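Local structure of glycerol dehydratase (Clostridium butyricum, 1R9D) at residues Ala362-Val367 with Leu389-Glu394; Ala393-Thr396 with Leu402-Tyr405; Ser132-Ser137 with Asp510-Glu515; Pro87-Lys92 with Glu277-Ser282. The protein is a pyruvate formate-lyase-like glycerol dehydratase that works without coenzyme B12, probably through a glycyl radical. One frame throughout, in Å; residues are numbered along the deposited sequence.

The four contacts form two pairs on opposite sides of the chain's centre. Contacts 1 and 2 share Ala393 and Glu394 of helix 386-397, their centres about 6 Å apart: contact 1 sets that helix beside helix 357-369, and contact 2 sets it against the strand that follows. Contacts 3 and 4 have centres about 13 Å apart and touch directly, the backbone N of Ser132 lying 3.1 Å from Phe89 O, a probable hydrogen bond. Between the pairs, contacts 2 and 4 come within about 13 Å at their nearest atoms. Contact 4 is the one tied to the ligand, because His281 and Ser282 at the end of its second segment hydrogen-bond to the bound glycerol.

Contact 1 (Ala362-Val367 with Leu389-Glu394); sequences ALEAAV and LLRAAE
Leu363 and Ala392 mark the closest backbone approach of the two segments, with 7.2 Å between their CA atoms. Helix 357-369 and helix 386-397 run in the same direction, the axes of 362-367 and 389-394 being 10.4 Å apart and inclined by 9°, as for successive helices in a series of beta-alpha-beta units; strand 375-380 lies between them in the chain. Leu363 points at its neighbour and lays CD1 on the aliphatic stem of Arg391, 3.7 Å from CG, the two side chains passing in opposite directions. Arg391 sets out with CG opposite the backbone N (chi1 -171°) and then bends at chi2, which carries the guanidinium to Glu364. There NH2 donates to the syn lone pair of Glu364 OE2 at 2.8 Å, and carboxylate and guanidinium are nearly coplanar, 16° apart. Water 1 closes a second path, accepting from Arg391 NE and donating to Glu364 OE2. Within the helix, Arg391 NH1 donates at 2.9 Å to Glu394 OE2 from above that carboxylate's plane. Gly5 and Ser7 of the N-terminal segment add bonds to Arg391 NH1 and Glu364 OE1. One cation thus bridges two carboxylates, which fixes its rotation and probably keeps both acids ionised.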
loop_
_atom_site.group_PDB
_atom_site.type_symbol
_atom_site.label_atom_id
_atom_site.label_comp_id
_atom_site.label_asym_id
_atom_site.label_seq_id
_atom_site.Cartn_x
_atom_site.Cartn_y
_atom_site.Cartn_z
ATOM N N ALA A 362 15.642 -42.119 -3.195
ATOM C CA ALA A 362 14.746 -41.281 -3.977
ATOM C C ALA A 362 14.576 -41.908 -5.355
ATOM O O ALA A 362 13.469 -41.955 -5.898
ATOM C CB ALA A 362 15.319 -39.868 -4.102
ATOM N N LEU A 363 15.680 -42.389 -5.919
ATOM C CA LEU A 363 15.640 -43.029 -7.227
ATOM C C LEU A 363 14.787 -44.297 -7.118
ATOM O O LEU A 363 13.997 -44.608 -8.005
ATOM C CB LEU A 363 17.059 -43.381 -7.685
ATOM C CG LEU A 363 18.029 -42.202 -7.892
ATOM C CD1 LEU A 363 19.410 -42.725 -8.271
ATOM C CD2 LEU A 363 17.501 -41.292 -8.983
ATOM N N GLU A 364 14.949 -45.013 -6.011
ATOM C CA GLU A 364 14.202 -46.243 -5.777
ATOM C C GLU A 364 12.702 -45.950 -5.684
ATOM O O GLU A 364 11.887 -46.673 -6.252
ATOM C CB GLU A 364 14.686 -46.904 -4.481
ATOM C CG GLU A 364 14.351 -48.378 -4.361
ATOM C CD GLU A 364 15.273 -49.257 -5.192
ATOM O OE1 GLU A 364 15.023 -50.479 -5.271
ATOM O OE2 GLU A 364 16.254 -48.727 -5.760
ATOM N N ALA A 365 12.345 -44.883 -4.972
ATOM C CA ALA A 365 10.944 -44.499 -4.803
ATOM C C ALA A 365 10.227 -44.246 -6.124
ATOM O O ALA A 365 9.046 -44.565 -6.266
ATOM C CB ALA A 365 10.841 -43.258 -3.911
ATOM N N ALA A 366 10.932 -43.670 -7.093
ATOM C CA ALA A 366 10.317 -43.395 -8.387
ATOM C C ALA A 366 9.842 -44.690 -9.050
ATOM O O ALA A 366 8.805 -44.710 -9.719
ATOM C CB ALA A 366 11.307 -42.667 -9.297
ATOM N N VAL A 367 10.595 -45.766 -8.859
ATOM C CA VAL A 367 10.239 -47.056 -9.446
ATOM C C VAL A 367 9.170 -47.778 -8.622
ATOM O O VAL A 367 8.370 -48.543 -9.162
ATOM C CB VAL A 367 11.468 -47.970 -9.574
ATOM C CG1 VAL A 367 11.085 -49.257 -10.305
ATOM C CG2 VAL A 367 12.570 -47.248 -10.328
ATOM N N LEU A 389 25.518 -42.103 -11.652
ATOM C CA LEU A 389 25.046 -41.820 -12.995
ATOM C C LEU A 389 24.442 -43.077 -13.622
ATOM O O LEU A 389 23.435 -43.005 -14.322
ATOM C CB LEU A 389 26.198 -41.291 -13.867
ATOM C CG LEU A 389 25.841 -40.960 -15.319
ATOM C CD1 LEU A 389 24.641 -40.027 -15.368
ATOM C CD2 LEU A 389 27.042 -40.323 -16.003
ATOM N N LEU A 390 25.050 -44.233 -13.366
ATOM C CA LEU A 390 24.534 -45.478 -13.925
ATOM C C LEU A 390 23.180 -45.832 -13.318
ATOM O O LEU A 390 22.298 -46.340 -14.010
ATOM C CB LEU A 390 25.533 -46.616 -13.708
ATOM C CG LEU A 390 26.773 -46.534 -14.610
ATOM C CD1 LEU A 390 27.765 -47.631 -14.244
ATOM C CD2 LEU A 390 26.341 -46.666 -16.074
ATOM N N ARG A 391 23.011 -45.554 -12.031
ATOM C CA ARG A 391 21.741 -45.840 -11.376
ATOM C C ARG A 391 20.667 -44.929 -11.959
ATOM O O ARG A 391 19.527 -45.342 -12.147
ATOM C CB ARG A 391 21.848 -45.621 -9.865
ATOM C CG ARG A 391 20.634 -46.115 -9.081
ATOM C CD ARG A 391 20.429 -47.618 -9.270
ATOM N NE ARG A 391 19.438 -48.159 -8.340
ATOM C CZ ARG A 391 19.009 -49.418 -8.353
ATOM N NH1 ARG A 391 19.478 -50.275 -9.254
ATOM N NH2 ARG A 391 18.123 -49.829 -7.455
ATOM N N ALA A 392 21.032 -43.681 -12.243
ATOM C CA ALA A 392 20.078 -42.746 -12.827
ATOM C C ALA A 392 19.689 -43.270 -14.209
ATOM O O ALA A 392 18.523 -43.207 -14.607
ATOM C CB ALA A 392 20.694 -41.351 -12.933
ATOM N N ALA A 393 20.675 -43.790 -14.937
ATOM C CA ALA A 393 20.426 -44.340 -16.266
ATOM C C ALA A 393 19.455 -45.517 -16.178
ATOM O O ALA A 393 18.607 -45.683 -17.049
ATOM C CB ALA A 393 21.737 -44.784 -16.909
ATOM N N GLU A 394 19.586 -46.335 -15.134
ATOM C CA GLU A 394 18.688 -47.474 -14.938
ATOM C C GLU A 394 17.256 -46.979 -14.776
ATOM O O GLU A 394 16.307 -47.605 -15.259
ATOM C CB GLU A 394 19.046 -48.265 -13.676
ATOM C CG GLU A 394 20.201 -49.227 -13.787
ATOM C CD GLU A 394 20.171 -50.269 -12.677
ATOM O OE1 GLU A 394 19.357 -51.220 -12.764
ATOM O OE2 GLU A 394 20.947 -50.131 -11.709
HETATM O O HOH W 1 18.485 -46.804 -6.034
#

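Contact 2 (Ala393-Thr396 with Leu402-Tyr405); sequences AELT and LPAY
Thr396 and Tyr405 supply the polar part of this contact between the last turn of helix 386-397 and the start of strand 404-407. Their hydroxyls, Thr396 OG1 and Tyr405 OH, share a 2.8 Å hydrogen bond in which either may donate, and OG1 lies at the edge of the tyrosine ring, in its plane. The threonine rotamer (chi1 -65°) places OG1 beside the backbone N and opposite the carbonyl carbon, where it faces the incoming phenol.

A second group of interactions gathers round the carbonyl of Leu402. Thr396 CA offers it a CA-H...O contact, 3.0 Å to Leu402 O with an angle of 140° at the hydrogen. Water 2 also sits between the segments, 2.7 Å from Leu395 O and 2.8 Å from Leu402 O, placed to donate to either, although it has more acceptors in reach than protons to give.

The apolar part belongs to Leu395. Its CD2 methyl meets the proline ring at Pro403 CD, 3.7 Å away, and also touches Leu402 CB at 4.1 Å. The peptide before Pro403 is cis, and Pro403 CD lies against both Leu395 and Thr396.

All six touching residues are buried. The contact closes the beta-alpha-beta unit made by strand 375-380, helix 386-397 and strand 404-407. Leu395 also packs on Leu363, Ala366 and Val367 of helix 357-369, while Leu719 and Ile723 of helix 712-728 cover Thr396 and Tyr405, and Phe736 of strand 733-738 meets Thr396.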
loop_
_atom_site.group_PDB
_atom_site.type_symbol
_atom_site.label_atom_id
_atom_site.label_comp_id
_atom_site.label_asym_id
_atom_site.label_seq_id
_atom_site.Cartn_x
_atom_site.Cartn_y
_atom_site.Cartn_z
ATOM N N ALA A 393 20.675 -43.790 -14.937
ATOM C CA ALA A 393 20.426 -44.340 -16.266
ATOM C C ALA A 393 19.455 -45.517 -16.178
ATOM O O ALA A 393 18.607 -45.683 -17.049
ATOM C CB ALA A 393 21.737 -44.784 -16.909
ATOM N N GLU A 394 19.586 -46.335 -15.134
ATOM C CA GLU A 394 18.688 -47.474 -14.938
ATOM C C GLU A 394 17.256 -46.979 -14.776
ATOM O O GLU A 394 16.307 -47.605 -15.259
ATOM C CB GLU A 394 19.046 -48.265 -13.676
ATOM C CG GLU A 394 20.201 -49.227 -13.787
ATOM C CD GLU A 394 20.171 -50.269 -12.677
ATOM O OE1 GLU A 394 19.357 -51.220 -12.764
ATOM O OE2 GLU A 394 20.947 -50.131 -11.709
ATOM N N LEU A 395 17.094 -45.867 -14.065
ATOM C CA LEU A 395 15.770 -45.298 -13.859
ATOM C C LEU A 395 15.205 -44.823 -15.192
ATOM O O LEU A 395 14.038 -45.057 -15.500
ATOM C CB LEU A 395 15.833 -44.127 -12.876
ATOM C CG LEU A 395 14.529 -43.350 -12.664
ATOM C CD1 LEU A 395 13.418 -44.286 -12.183
ATOM C CD2 LEU A 395 14.767 -42.246 -11.652
ATOM N N THR A 396 16.034 -44.156 -15.988
ATOM C CA THR A 396 15.584 -43.677 -17.292
ATOM C C THR A 396 15.060 -44.841 -18.139
ATOM O O THR A 396 14.089 -44.696 -18.875
ATOM C CB THR A 396 16.736 -42.989 -18.063
ATOM O OG1 THR A 396 17.137 -41.803 -17.365
ATOM C CG2 THR A 396 16.292 -42.616 -19.464
ATOM N N LEU A 402 11.856 -40.077 -16.216
ATOM C CA LEU A 402 12.721 -39.652 -15.124
ATOM C C LEU A 402 14.078 -40.330 -15.219
ATOM O O LEU A 402 14.196 -41.415 -15.789
ATOM C CB LEU A 402 12.090 -40.022 -13.779
ATOM C CG LEU A 402 10.650 -39.587 -13.525
ATOM C CD1 LEU A 402 10.147 -40.265 -12.250
ATOM C CD2 LEU A 402 10.570 -38.070 -13.408
ATOM N N PRO A 403 15.127 -39.691 -14.676
ATOM C CA PRO A 403 15.039 -38.386 -14.016
ATOM C C PRO A 403 15.505 -37.312 -14.992
ATOM O O PRO A 403 16.041 -37.629 -16.055
ATOM C CB PRO A 403 16.011 -38.534 -12.860
ATOM C CG PRO A 403 17.139 -39.290 -13.519
ATOM C CD PRO A 403 16.398 -40.357 -14.332
ATOM N N ALA A 404 15.289 -36.049 -14.643
ATOM C CA ALA A 404 15.768 -34.957 -15.480
ATOM C C ALA A 404 17.216 -34.780 -15.018
ATOM O O ALA A 404 17.495 -34.915 -13.827
ATOM C CB ALA A 404 14.959 -33.693 -15.215
ATOM N N TYR A 405 18.132 -34.504 -15.951
ATOM C CA TYR A 405 19.550 -34.326 -15.623
ATOM C C TYR A 405 19.941 -32.859 -15.720
ATOM O O TYR A 405 19.570 -32.185 -16.679
ATOM C CB TYR A 405 20.441 -35.141 -16.579
ATOM C CG TYR A 405 20.204 -36.639 -16.534
ATOM C CD1 TYR A 405 19.107 -37.212 -17.174
ATOM C CD2 TYR A 405 21.067 -37.477 -15.836
ATOM C CE1 TYR A 405 18.876 -38.590 -17.117
ATOM C CE2 TYR A 405 20.844 -38.858 -15.771
ATOM C CZ TYR A 405 19.748 -39.402 -16.415
ATOM O OH TYR A 405 19.526 -40.762 -16.360
HETATM O O HOH W 2 12.131 -43.327 -16.237
#

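Contact 3 (Ser132-Ser137 with Asp510-Glu515); sequences SELATS and DIAHAE
Ala135 and Ala512 meet where helix 131-138 crosses the end of the long helix 484-516, a helix-helix packing made close by small residues. Segments 132-137 and 510-515 differ by 134° in N-to-C direction, their axes come within 8.2 Å, and the two alanine CA atoms are only 5.2 Å apart. Ala512 points its methyl at the other helix, so that CB rests against the backbone, 3.7 Å from Ala135 N, as well as 3.9 Å from Ala135 CB. Beside this alanine pair, Leu134 takes a conformation with CG opposite its backbone N (chi1 177°) that sends the isobutyl group alongside Ala512 toward Glu515. The glutamate is stretched out beyond CG, and the two side chains meet at about a right angle. The CD2 methyl does the touching, set against the acid's chain from CB to the carboxylate. No hydrogen bond joins the two segments; Glu515 OE1 instead bonds to the hydroxyl of Tyr138, one residue past the first segment. The second subunit closes in here as well: its Pro46 packs on Leu134, and its Gly44 O bonds with Ser137 OG. At the tightest point of the leucine-glutamate packing, Leu134 CD2 lies 3.6 Å from Glu515 CD.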
loop_
_atom_site.group_PDB
_atom_site.type_symbol
_atom_site.label_atom_id
_atom_site.label_comp_id
_atom_site.label_asym_id
_atom_site.label_seq_id
_atom_site.Cartn_x
_atom_site.Cartn_y
_atom_site.Cartn_z
ATOM N N SER A 132 -5.577 -10.149 -9.586
ATOM C CA SER A 132 -5.697 -10.022 -11.042
ATOM C C SER A 132 -6.341 -8.701 -11.465
ATOM O O SER A 132 -5.884 -8.044 -12.399
ATOM C CB SER A 132 -6.512 -11.187 -11.631
ATOM O OG SER A 132 -7.876 -11.154 -11.223
ATOM N N GLU A 133 -7.396 -8.297 -10.767
ATOM C CA GLU A 133 -8.072 -7.056 -11.126
ATOM C C GLU A 133 -7.209 -5.822 -10.857
ATOM O O GLU A 133 -7.212 -4.876 -11.643
ATOM C CB GLU A 133 -9.424 -6.992 -10.403
ATOM C CG GLU A 133 -10.329 -8.142 -10.865
ATOM C CD GLU A 133 -11.546 -8.374 -9.989
ATOM O OE1 GLU A 133 -12.659 -7.970 -10.397
ATOM O OE2 GLU A 133 -11.386 -8.965 -8.897
ATOM N N LEU A 134 -6.448 -5.837 -9.766
ATOM C CA LEU A 134 -5.572 -4.708 -9.460
ATOM C C LEU A 134 -4.415 -4.668 -10.469
ATOM O O LEU A 134 -4.003 -3.596 -10.905
ATOM C CB LEU A 134 -5.022 -4.834 -8.038
ATOM C CG LEU A 134 -4.032 -3.751 -7.595
ATOM C CD1 LEU A 134 -4.694 -2.385 -7.650
ATOM C CD2 LEU A 134 -3.550 -4.056 -6.187
ATOM N N ALA A 135 -3.904 -5.840 -10.840
ATOM C CA ALA A 135 -2.801 -5.927 -11.802
ATOM C C ALA A 135 -3.184 -5.244 -13.108
ATOM O O ALA A 135 -2.398 -4.481 -13.674
ATOM C CB ALA A 135 -2.439 -7.386 -12.064
ATOM N N THR A 136 -4.392 -5.521 -13.593
ATOM C CA THR A 136 -4.862 -4.907 -14.830
ATOM C C THR A 136 -4.973 -3.388 -14.687
ATOM O O THR A 136 -4.641 -2.638 -15.611
ATOM C CB THR A 136 -6.234 -5.489 -15.247
ATOM O OG1 THR A 136 -6.059 -6.848 -15.665
ATOM C CG2 THR A 136 -6.838 -4.689 -16.391
ATOM N N SER A 137 -5.429 -2.928 -13.526
ATOM C CA SER A 137 -5.560 -1.494 -13.295
ATOM C C SER A 137 -4.210 -0.780 -13.346
ATOM O O SER A 137 -4.140 0.387 -13.727
ATOM C CB SER A 137 -6.227 -1.231 -11.942
ATOM O OG SER A 137 -7.550 -1.742 -11.922
ATOM N N ASP A 510 3.333 -8.113 -10.181
ATOM C CA ASP A 510 4.245 -8.206 -9.038
ATOM C C ASP A 510 3.756 -7.229 -7.958
ATOM O O ASP A 510 3.609 -7.590 -6.784
ATOM C CB ASP A 510 5.662 -7.821 -9.504
ATOM C CG ASP A 510 6.771 -8.480 -8.689
ATOM O OD1 ASP A 510 6.646 -8.583 -7.450
ATOM O OD2 ASP A 510 7.795 -8.879 -9.299
ATOM N N ILE A 511 3.494 -5.993 -8.369
ATOM C CA ILE A 511 3.009 -4.966 -7.453
ATOM C C ILE A 511 1.665 -5.372 -6.847
ATOM O O ILE A 511 1.429 -5.159 -5.660
ATOM C CB ILE A 511 2.859 -3.603 -8.176
ATOM C CG1 ILE A 511 4.244 -3.045 -8.516
ATOM C CG2 ILE A 511 2.106 -2.609 -7.292
ATOM C CD1 ILE A 511 4.216 -1.819 -9.421
ATOM N N ALA A 512 0.797 -5.975 -7.657
ATOM C CA ALA A 512 -0.524 -6.392 -7.180
ATOM C C ALA A 512 -0.458 -7.450 -6.084
ATOM O O ALA A 512 -1.198 -7.370 -5.100
ATOM C CB ALA A 512 -1.376 -6.895 -8.349
ATOM N N HIS A 513 0.411 -8.443 -6.247
ATOM C CA HIS A 513 0.562 -9.488 -5.241
ATOM C C HIS A 513 1.070 -8.904 -3.933
ATOM O O HIS A 513 0.656 -9.326 -2.854
ATOM C CB HIS A 513 1.524 -10.576 -5.726
ATOM C CG HIS A 513 0.867 -11.619 -6.574
ATOM N ND1 HIS A 513 0.122 -12.649 -6.039
ATOM C CD2 HIS A 513 0.810 -11.774 -7.919
ATOM C CE1 HIS A 513 -0.364 -13.393 -7.017
ATOM N NE2 HIS A 513 0.038 -12.883 -8.167
ATOM N N ALA A 514 1.971 -7.932 -4.025
ATOM C CA ALA A 514 2.514 -7.304 -2.827
ATOM C C ALA A 514 1.450 -6.483 -2.106
ATOM O O ALA A 514 1.389 -6.467 -0.873
ATOM C CB ALA A 514 3.695 -6.410 -3.193
ATOM N N GLU A 515 0.605 -5.815 -2.881
ATOM C CA GLU A 515 -0.437 -4.960 -2.322
ATOM C C GLU A 515 -1.624 -5.722 -1.748
ATOM O O GLU A 515 -2.172 -5.331 -0.716
ATOM C CB GLU A 515 -0.930 -3.978 -3.392
ATOM C CG GLU A 515 -1.825 -2.861 -2.875
ATOM C CD GLU A 515 -2.055 -1.770 -3.916
ATOM O OE1 GLU A 515 -1.111 -1.478 -4.688
ATOM O OE2 GLU A 515 -3.171 -1.196 -3.953
#

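Contact 4 (Pro87-Lys92 with Glu277-Ser282); sequences PEFSNK and ESNGHS
Phe89 and Asn279 come together through different first torsions. In Phe89, chi1 of -57° sets the ring beside its own backbone N, while chi1 of 70° in Asn279 tucks CG between backbone N and carbonyl carbon and brings the amide end back toward the ring. Ring and amide planes end only 5° apart, with the two side chains sliding past each other in opposite directions. Asn279 OD1 lies 3.5 Å from Phe89 CD1, and Ser278 OG approaches the far end of the ring, 3.5 Å from Phe89 CZ. Glu88 covers one face of the same ring, its CG 3.6 Å above the plane and over the centre. The segments share no hydrogen bond; the Asn279 amide and the Glu88 carboxylate are held by partners outside them. Gly161 N and Asn160 OD1 grip the two ends of the amide, and Arg31 and Arg51 both form salt bridges with Glu88 OE1. Ser278 OG takes a weak 3.3 Å bond from Gly280 N, and Asn91 ND2 ties its own loop by donating to Pro87 O at 3.1 Å, in the carbonyl plane. Loop 277-282, whose His281 and Ser282 hydrogen-bond to the bound glycerol, thus packs on the Phe89 ring through Ser278 and Asn279; the Asn279 side chain is itself about 12 Å from that glycerol. Asn279 OD1 can lie beside the ring at little polar cost, probably because Gly161 N already bonds to it.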
loop_
_atom_site.group_PDB
_atom_site.type_symbol
_atom_site.label_atom_id
_atom_site.label_comp_id
_atom_site.label_asym_id
_atom_site.label_seq_id
_atom_site.Cartn_x
_atom_site.Cartn_y
_atom_site.Cartn_z
ATOM N N PRO A 87 -9.991 -17.793 -4.734
ATOM C CA PRO A 87 -10.660 -16.600 -5.254
ATOM C C PRO A 87 -9.933 -15.276 -5.074
ATOM O O PRO A 87 -10.273 -14.301 -5.735
ATOM C CB PRO A 87 -12.002 -16.621 -4.530
ATOM C CG PRO A 87 -11.629 -17.170 -3.195
ATOM C CD PRO A 87 -10.721 -18.328 -3.569
ATOM N N GLU A 88 -8.939 -15.244 -4.188
ATOM C CA GLU A 88 -8.187 -14.018 -3.934
ATOM C C GLU A 88 -7.333 -13.585 -5.120
ATOM O O GLU A 88 -6.953 -12.417 -5.217
ATOM C CB GLU A 88 -7.287 -14.175 -2.701
ATOM C CG GLU A 88 -6.212 -15.253 -2.818
ATOM C CD GLU A 88 -6.577 -16.551 -2.116
ATOM O OE1 GLU A 88 -5.819 -16.968 -1.216
ATOM O OE2 GLU A 88 -7.613 -17.159 -2.466
ATOM N N PHE A 89 -7.028 -14.519 -6.018
ATOM C CA PHE A 89 -6.212 -14.202 -7.189
ATOM C C PHE A 89 -7.088 -13.901 -8.404
ATOM O O PHE A 89 -6.880 -12.903 -9.089
ATOM C CB PHE A 89 -5.248 -15.354 -7.469
ATOM C CG PHE A 89 -4.363 -15.689 -6.298
ATOM C CD1 PHE A 89 -4.398 -16.953 -5.718
ATOM C CD2 PHE A 89 -3.512 -14.726 -5.757
ATOM C CE1 PHE A 89 -3.599 -17.256 -4.611
ATOM C CE2 PHE A 89 -2.711 -15.017 -4.653
ATOM C CZ PHE A 89 -2.752 -16.283 -4.075
ATOM N N SER A 90 -8.063 -14.768 -8.663
ATOM C CA SER A 90 -9.014 -14.585 -9.763
ATOM C C SER A 90 -10.118 -15.609 -9.534
ATOM O O SER A 90 -9.913 -16.592 -8.828
ATOM C CB SER A 90 -8.363 -14.831 -11.131
ATOM O OG SER A 90 -8.115 -16.208 -11.343
ATOM N N ASN A 91 -11.287 -15.385 -10.118
ATOM C CA ASN A 91 -12.380 -16.335 -9.932
ATOM C C ASN A 91 -13.464 -16.230 -10.991
ATOM O O ASN A 91 -14.272 -17.147 -11.147
ATOM C CB ASN A 91 -12.998 -16.150 -8.547
ATOM C CG ASN A 91 -13.530 -14.755 -8.338
ATOM O OD1 ASN A 91 -14.568 -14.381 -8.891
ATOM N ND2 ASN A 91 -12.808 -13.961 -7.550
ATOM N N LYS A 92 -13.488 -15.120 -11.719
ATOM C CA LYS A 92 -14.492 -14.938 -12.756
ATOM C C LYS A 92 -14.376 -16.000 -13.849
ATOM O O LYS A 92 -15.369 -16.350 -14.485
ATOM C CB LYS A 92 -14.387 -13.535 -13.359
ATOM C CG LYS A 92 -14.823 -12.428 -12.396
ATOM C CD LYS A 92 -14.762 -11.054 -13.042
ATOM C CE LYS A 92 -15.034 -9.945 -12.025
ATOM N NZ LYS A 92 -16.369 -10.090 -11.369
ATOM N N GLU A 277 -2.078 -21.946 1.824
ATOM C CA GLU A 277 -1.986 -20.493 1.841
ATOM C C GLU A 277 -2.133 -19.919 0.434
ATOM O O GLU A 277 -2.806 -18.908 0.231
ATOM C CB GLU A 277 -0.647 -20.046 2.442
ATOM C CG GLU A 277 -0.436 -18.537 2.400
ATOM C CD GLU A 277 0.849 -18.100 3.092
ATOM O OE1 GLU A 277 1.932 -18.593 2.710
ATOM O OE2 GLU A 277 0.772 -17.257 4.016
ATOM N N SER A 278 -1.507 -20.571 -0.542
ATOM C CA SER A 278 -1.564 -20.104 -1.924
ATOM C C SER A 278 -1.495 -21.283 -2.881
ATOM O O SER A 278 -1.000 -22.346 -2.518
ATOM C CB SER A 278 -0.390 -19.153 -2.201
ATOM O OG SER A 278 -0.341 -18.784 -3.570
ATOM N N ASN A 279 -1.984 -21.091 -4.103
ATOM C CA ASN A 279 -1.957 -22.167 -5.086
ATOM C C ASN A 279 -0.896 -21.977 -6.165
ATOM O O ASN A 279 -0.989 -22.557 -7.241
ATOM C CB ASN A 279 -3.340 -22.367 -5.727
ATOM C CG ASN A 279 -3.748 -21.230 -6.638
ATOM O OD1 ASN A 279 -3.198 -20.131 -6.580
ATOM N ND2 ASN A 279 -4.741 -21.491 -7.487
ATOM N N GLY A 280 0.110 -21.154 -5.892
ATOM C CA GLY A 280 1.164 -21.018 -6.881
ATOM C C GLY A 280 1.771 -22.409 -6.949
ATOM O O GLY A 280 1.889 -23.073 -5.913
ATOM N N HIS A 281 2.126 -22.884 -8.142
ATOM C CA HIS A 281 2.707 -24.216 -8.227
ATOM C C HIS A 281 4.234 -24.181 -8.224
ATOM O O HIS A 281 4.837 -23.156 -7.903
ATOM C CB HIS A 281 2.166 -24.994 -9.444
ATOM C CG HIS A 281 2.396 -24.326 -10.765
ATOM N ND1 HIS A 281 1.378 -23.746 -11.491
ATOM C CD2 HIS A 281 3.520 -24.176 -11.506
ATOM C CE1 HIS A 281 1.865 -23.268 -12.622
ATOM N NE2 HIS A 281 3.162 -23.516 -12.655
ATOM N N SER A 282 4.852 -25.298 -8.574
ATOM C CA SER A 282 6.303 -25.401 -8.561
ATOM C C SER A 282 6.854 -25.199 -7.151
ATOM O O SER A 282 7.905 -24.588 -6.958
ATOM C CB SER A 282 6.933 -24.409 -9.545
ATOM O OG SER A 282 6.711 -24.845 -10.878
#